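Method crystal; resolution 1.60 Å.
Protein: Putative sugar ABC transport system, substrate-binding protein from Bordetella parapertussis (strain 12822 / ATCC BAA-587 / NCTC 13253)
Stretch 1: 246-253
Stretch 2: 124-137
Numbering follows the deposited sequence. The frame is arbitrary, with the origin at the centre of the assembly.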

ATOM      1  N   LEU A 246      10.662 -11.101 -12.428  1.00 17.12           N
ATOM      2  CA  LEU A 246       9.402 -10.457 -12.073  1.00 17.19           C
ATOM      3  C   LEU A 246       8.671 -10.123 -13.364  1.00 17.90           C
ATOM      4  O   LEU A 246       9.196  -9.386 -14.210  1.00 20.07           O
ATOM      5  CB  LEU A 246       9.609  -9.181 -11.250  1.00 17.59           C
ATOM      6  CG  LEU A 246      10.210  -9.284  -9.841  1.00 18.43           C
ATOM      7  CD1 LEU A 246      10.309  -7.872  -9.210  1.00 19.26           C
ATOM      8  CD2 LEU A 246       9.438 -10.240  -8.926  1.00 19.82           C
ATOM      9  N   LEU A 247       7.468 -10.673 -13.515  1.00 16.92           N
ATOM     10  CA  LEU A 247       6.674 -10.408 -14.714  1.00 17.32           C
ATOM     11  C   LEU A 247       6.095  -9.011 -14.688  1.00 16.81           C
ATOM     12  O   LEU A 247       6.061  -8.318 -15.715  1.00 17.70           O
ATOM     13  CB  LEU A 247       5.547 -11.432 -14.817  1.00 17.55           C
ATOM     14  CG  LEU A 247       4.506 -11.233 -15.918  1.00 18.37           C
ATOM     15  CD1 LEU A 247       5.143 -11.260 -17.306  1.00 19.20           C
ATOM     16  CD2 LEU A 247       3.402 -12.284 -15.779  1.00 18.54           C
ATOM     17  N   ALA A 248       5.643  -8.582 -13.518  1.00 15.49           N
ATOM     18  CA  ALA A 248       4.974  -7.306 -13.375  1.00 14.48           C
ATOM     19  C   ALA A 248       4.972  -6.930 -11.912  1.00 14.44           C
ATOM     20  O   ALA A 248       4.864  -7.796 -11.025  1.00 14.69           O
ATOM     21  CB  ALA A 248       3.530  -7.372 -13.895  1.00 16.24           C
ATOM     22  N   VAL A 249       5.055  -5.630 -11.670  1.00 13.32           N
ATOM     23  CA  VAL A 249       5.007  -5.085 -10.325  1.00 13.59           C
ATOM     24  C   VAL A 249       4.030  -3.941 -10.360  1.00 13.71           C
ATOM     25  O   VAL A 249       4.251  -2.959 -11.078  1.00 14.44           O
ATOM     26  CB  VAL A 249       6.380  -4.579  -9.835  1.00 13.89           C
ATOM     27  CG1 VAL A 249       6.228  -3.977  -8.429  1.00 14.34           C
ATOM     28  CG2 VAL A 249       7.428  -5.713  -9.856  1.00 15.03           C
ATOM     29  N   ALA A 250       2.995  -4.025  -9.561  1.00 12.40           N
ATOM     30  CA  ALA A 250       2.087  -2.887  -9.499  1.00 13.76           C
ATOM     31  C   ALA A 250       2.786  -1.721  -8.793  1.00 14.41           C
ATOM     32  O   ALA A 250       3.433  -1.914  -7.764  1.00 15.49           O
ATOM     33  CB  ALA A 250       0.799  -3.293  -8.791  1.00 15.50           C
ATOM     34  N   SER A 251       2.701  -0.518  -9.373  1.00 13.65           N
ATOM     35  CA  SER A 251       3.249   0.674  -8.715  1.00 14.56           C
ATOM     36  C   SER A 251       2.344   1.067  -7.550  1.00 15.30           C
ATOM     37  O   SER A 251       1.131   1.144  -7.715  1.00 18.16           O
ATOM     38  CB  SER A 251       3.354   1.837  -9.728  1.00 16.20           C
ATOM     39  OG  SER A 251       3.603   3.106  -9.108  1.00 17.83           O
ATOM     40  N   GLU A 252       2.917   1.291  -6.367  1.00 13.66           N
ATOM     41  CA  GLU A 252       2.169   1.858  -5.246  1.00 13.92           C
ATOM     42  C   GLU A 252       2.804   3.192  -4.886  1.00 15.23           C
ATOM     43  O   GLU A 252       3.857   3.226  -4.224  1.00 16.32           O
ATOM     44  CB  GLU A 252       2.160   0.906  -4.059  1.00 14.21           C
ATOM     45  CG  GLU A 252       1.337  -0.342  -4.388  1.00 17.44           C
ATOM     46  CD  GLU A 252       1.103  -1.237  -3.180  1.00 19.91           C
ATOM     47  OE1 GLU A 252       0.440  -0.796  -2.210  1.00 21.02           O
ATOM     48  OE2 GLU A 252       1.596  -2.387  -3.186  1.00 20.92           O
ATOM     49  N   PRO A 253       2.260   4.286  -5.350  1.00 16.47           N
ATOM     50  CA  PRO A 253       2.939   5.590  -5.244  1.00 16.59           C
ATOM     51  C   PRO A 253       2.727   6.256  -3.883  1.00 15.32           C
ATOM     52  O   PRO A 253       1.961   7.195  -3.725  1.00 14.58           O
ATOM     53  CB  PRO A 253       2.299   6.386  -6.385  1.00 19.13           C
ATOM     54  CG  PRO A 253       0.946   5.844  -6.469  1.00 19.13           C
ATOM     55  CD  PRO A 253       1.067   4.362  -6.205  1.00 18.56           C
TER
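Stretch 2, residues 124-137: LIGKVLGKALCDDG

Helix 124-135 comes within 8.8 Å of strand 248-250, axis to axis, with Ala248 CB and Ala132 CB in contact at 3.6 Å, methyl to methyl; the strand meets the helix with the small side chains of Ala248 and Ala250. The packing at the centre is apolar, and no hydrogen bond crosses between the two stretches. The N-to-C directions of the axes make an angle of 166°, so the helix runs nearly antiparallel to the strand. In keeping with this direction, Ala248 lies nearest Ala132 (CA to CA 6.6 Å) and Ala250 nearest Ile125 (CA to CA 6.6 Å), seven residue steps along the helix against two along the strand. Alternation along the strand turns the CB atoms of Ala248 and Ala250 toward the helix and that of Val249 away. Ala250 CB rests on Ile125 CG2 at 4.0 Å. Between these points Leu129 (chi1 m, chi2 t) leaves its backbone sideways, but its end comes nearer: Leu129 CD2 lies 4.1 Å from Ala248 CB and 4.2 Å from Ala250 CB, bridging the two methyls, and 3.9 Å from the backbone Ala250 N. Farther along the chain, Glu252 brings its CD to 4.4 Å from Ile125 CD1; both its carboxylate oxygens are hydrogen-bonded elsewhere in the structure. At the other end the chain turns a corner at Leu247, whose side chain (chi1 t, chi2 p) reaches over the end of the helix, with Leu247 CD2 3.8 Å from Ala132 O and 4.0 Å from Leu133 CA, and Leu247 CD1 3.5 Å from Asp136 OD1. Here the helix closes in a Schellman motif: Gly137 has positive phi (90°), and Gly137 N donates a hydrogen bond to Cys134 O at 3.0 Å. A CB at these angles would jam against the preceding carbonyl oxygen, which calls for glycine. Away from the contact, Lys131 NZ forms a salt bridge with Asp135 OD2 at 2.9 Å.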

ATOM      1  N   LEU A 124      -8.421  -3.476  -7.669  1.00 14.20           N
ATOM      2  CA  LEU A 124      -7.940  -3.188  -9.019  1.00 13.11           C
ATOM      3  C   LEU A 124      -6.439  -3.460  -9.140  1.00 13.31           C
ATOM      4  O   LEU A 124      -5.958  -3.829 -10.222  1.00 14.71           O
ATOM      5  CB  LEU A 124      -8.276  -1.751  -9.393  1.00 15.47           C
ATOM      6  CG  LEU A 124      -7.939  -1.306 -10.809  1.00 19.52           C
ATOM      7  CD1 LEU A 124      -8.507  -2.233 -11.879  1.00 21.70           C
ATOM      8  CD2 LEU A 124      -8.511   0.093 -10.971  1.00 21.31           C
ATOM      9  N   ILE A 125      -5.693  -3.314  -8.042  1.00 13.39           N
ATOM     10  CA  ILE A 125      -4.303  -3.759  -8.040  1.00 13.73           C
ATOM     11  C   ILE A 125      -4.236  -5.239  -8.424  1.00 13.86           C
ATOM     12  O   ILE A 125      -3.424  -5.654  -9.263  1.00 15.32           O
ATOM     13  CB  ILE A 125      -3.664  -3.500  -6.660  1.00 15.06           C
ATOM     14  CG1 ILE A 125      -3.403  -1.998  -6.483  1.00 16.49           C
ATOM     15  CG2 ILE A 125      -2.367  -4.295  -6.535  1.00 14.55           C
ATOM     16  CD1 ILE A 125      -2.807  -1.651  -5.147  1.00 16.51           C
ATOM     17  N   GLY A 126      -5.113  -6.057  -7.828  1.00 13.40           N
ATOM     18  CA  GLY A 126      -5.142  -7.468  -8.173  1.00 13.26           C
ATOM     19  C   GLY A 126      -5.577  -7.696  -9.607  1.00 13.85           C
ATOM     20  O   GLY A 126      -4.997  -8.515 -10.314  1.00 15.33           O
ATOM     21  N   LYS A 127      -6.593  -6.965 -10.059  1.00 14.16           N
ATOM     22  CA  LYS A 127      -7.043  -7.102 -11.446  1.00 14.28           C
ATOM     23  C   LYS A 127      -5.942  -6.759 -12.448  1.00 15.19           C
ATOM     24  O   LYS A 127      -5.796  -7.445 -13.463  1.00 16.92           O
ATOM     25  CB  LYS A 127      -8.265  -6.212 -11.678  1.00 14.75           C
ATOM     26  CG  LYS A 127      -9.496  -6.717 -10.901  1.00 17.40           C
ATOM     27  CD  LYS A 127     -10.732  -6.074 -11.450  1.00 20.56           C
ATOM     28  CE  LYS A 127     -11.977  -6.504 -10.740  1.00 23.18           C
ATOM     29  NZ  LYS A 127     -13.165  -5.956 -11.515  1.00 25.11           N
ATOM     30  N   VAL A 128      -5.170  -5.690 -12.210  1.00 15.49           N
ATOM     31  CA  VAL A 128      -4.159  -5.337 -13.221  1.00 16.88           C
ATOM     32  C   VAL A 128      -3.017  -6.359 -13.227  1.00 16.33           C
ATOM     33  O   VAL A 128      -2.429  -6.640 -14.284  1.00 16.60           O
ATOM     34  CB  VAL A 128      -3.643  -3.890 -13.050  1.00 20.01           C
ATOM     35  CG1 VAL A 128      -4.792  -2.891 -13.269  1.00 21.22           C
ATOM     36  CG2 VAL A 128      -2.980  -3.686 -11.716  1.00 23.18           C
ATOM     37  N   LEU A 129      -2.713  -6.971 -12.083  1.00 15.49           N
ATOM     38  CA  LEU A 129      -1.738  -8.061 -12.092  1.00 14.40           C
ATOM     39  C   LEU A 129      -2.313  -9.290 -12.788  1.00 15.93           C
ATOM     40  O   LEU A 129      -1.589 -10.026 -13.477  1.00 16.98           O
ATOM     41  CB  LEU A 129      -1.316  -8.397 -10.663  1.00 14.20           C
ATOM     42  CG  LEU A 129      -0.460  -7.322  -9.999  1.00 14.30           C
ATOM     43  CD1 LEU A 129      -0.211  -7.637  -8.516  1.00 14.79           C
ATOM     44  CD2 LEU A 129       0.876  -7.060 -10.739  1.00 16.03           C
ATOM     45  N   GLY A 130      -3.609  -9.532 -12.614  1.00 15.78           N
ATOM     46  CA  GLY A 130      -4.261 -10.581 -13.380  1.00 16.26           C
ATOM     47  C   GLY A 130      -4.145 -10.377 -14.880  1.00 17.81           C
ATOM     48  O   GLY A 130      -3.898 -11.332 -15.632  1.00 18.47           O
ATOM     49  N   LYS A 131      -4.317  -9.138 -15.341  1.00 17.98           N
ATOM     50  CA  LYS A 131      -4.174  -8.875 -16.767  1.00 18.31           C
ATOM     51  C   LYS A 131      -2.748  -9.126 -17.226  1.00 18.08           C
ATOM     52  O   LYS A 131      -2.525  -9.706 -18.297  1.00 18.68           O
ATOM     53  CB  LYS A 131      -4.597  -7.445 -17.092  1.00 19.39           C
ATOM     54  CG  LYS A 131      -4.361  -7.069 -18.583  1.00 21.88           C
ATOM     55  CD  LYS A 131      -4.758  -5.620 -18.850  1.00 25.28           C
ATOM     56  CE  LYS A 131      -4.212  -5.080 -20.173  1.00 28.06           C
ATOM     57  NZ  LYS A 131      -4.599  -5.962 -21.320  1.00 30.24           N
ATOM     58  N   ALA A 132      -1.760  -8.723 -16.417  1.00 17.66           N
ATOM     59  CA  ALA A 132      -0.369  -8.998 -16.785  1.00 18.14           C
ATOM     60  C   ALA A 132      -0.132 -10.498 -16.933  1.00 18.22           C
ATOM     61  O   ALA A 132       0.515 -10.946 -17.890  1.00 17.48           O
ATOM     62  CB  ALA A 132       0.561  -8.400 -15.742  1.00 18.21           C
ATOM     63  N   LEU A 133      -0.681 -11.286 -16.007  1.00 18.63           N
ATOM     64  CA  LEU A 133      -0.588 -12.737 -16.077  1.00 17.91           C
ATOM     65  C   LEU A 133      -1.218 -13.250 -17.362  1.00 18.69           C
ATOM     66  O   LEU A 133      -0.595 -13.992 -18.138  1.00 18.98           O
ATOM     67  CB  LEU A 133      -1.293 -13.341 -14.865  1.00 16.28           C
ATOM     68  CG  LEU A 133      -1.323 -14.862 -14.827  1.00 17.40           C
ATOM     69  CD1 LEU A 133      -0.049 -15.387 -14.209  1.00 19.89           C
ATOM     70  CD2 LEU A 133      -2.534 -15.345 -14.035  1.00 17.92           C
ATOM     71  N   CYS A 134      -2.457 -12.841 -17.615  1.00 19.99           N
ATOM     72  CA  CYS A 134      -3.170 -13.341 -18.788  1.00 22.36           C
ATOM     73  C   CYS A 134      -2.450 -12.964 -20.077  1.00 23.08           C
ATOM     74  O   CYS A 134      -2.311 -13.794 -20.982  1.00 23.34           O
ATOM     75  CB  CYS A 134      -4.598 -12.805 -18.786  1.00 25.22           C
ATOM     76  SG  CYS A 134      -5.583 -13.503 -17.410  1.00 28.74           S
ATOM     77  N   ASP A 135      -1.955 -11.727 -20.165  1.00 23.71           N
ATOM     78  CA  ASP A 135      -1.245 -11.288 -21.362  1.00 23.87           C
ATOM     79  C   ASP A 135       0.098 -11.993 -21.555  1.00 23.31           C
ATOM     80  O   ASP A 135       0.640 -11.975 -22.664  1.00 24.32           O
ATOM     81  CB  ASP A 135      -1.034  -9.776 -21.313  1.00 26.25           C
ATOM     82  CG  ASP A 135      -2.338  -9.005 -21.462  1.00 28.85           C
ATOM     83  OD1 ASP A 135      -3.360  -9.618 -21.846  1.00 29.51           O
ATOM     84  OD2 ASP A 135      -2.341  -7.789 -21.211  1.00 30.45           O
ATOM     85  N   ASP A 136       0.649 -12.600 -20.522  1.00 22.83           N
ATOM     86  CA  ASP A 136       1.846 -13.406 -20.681  1.00 22.25           C
ATOM     87  C   ASP A 136       1.558 -14.797 -21.240  1.00 23.30           C
ATOM     88  O   ASP A 136       2.503 -15.555 -21.495  1.00 25.37           O
ATOM     89  CB  ASP A 136       2.564 -13.522 -19.333  1.00 22.35           C
ATOM     90  CG  ASP A 136       3.974 -14.009 -19.483  1.00 23.07           C
ATOM     91  OD1 ASP A 136       4.757 -13.310 -20.157  1.00 24.94           O
ATOM     92  OD2 ASP A 136       4.311 -15.070 -18.921  1.00 21.83           O
ATOM     93  N   GLY A 137       0.296 -15.153 -21.436  1.00 23.37           N
ATOM     94  CA  GLY A 137      -0.043 -16.472 -21.940  1.00 24.36           C
ATOM     95  C   GLY A 137      -0.262 -17.506 -20.862  1.00 24.53           C
ATOM     96  O   GLY A 137       0.029 -18.685 -21.078  1.00 25.47           O
TER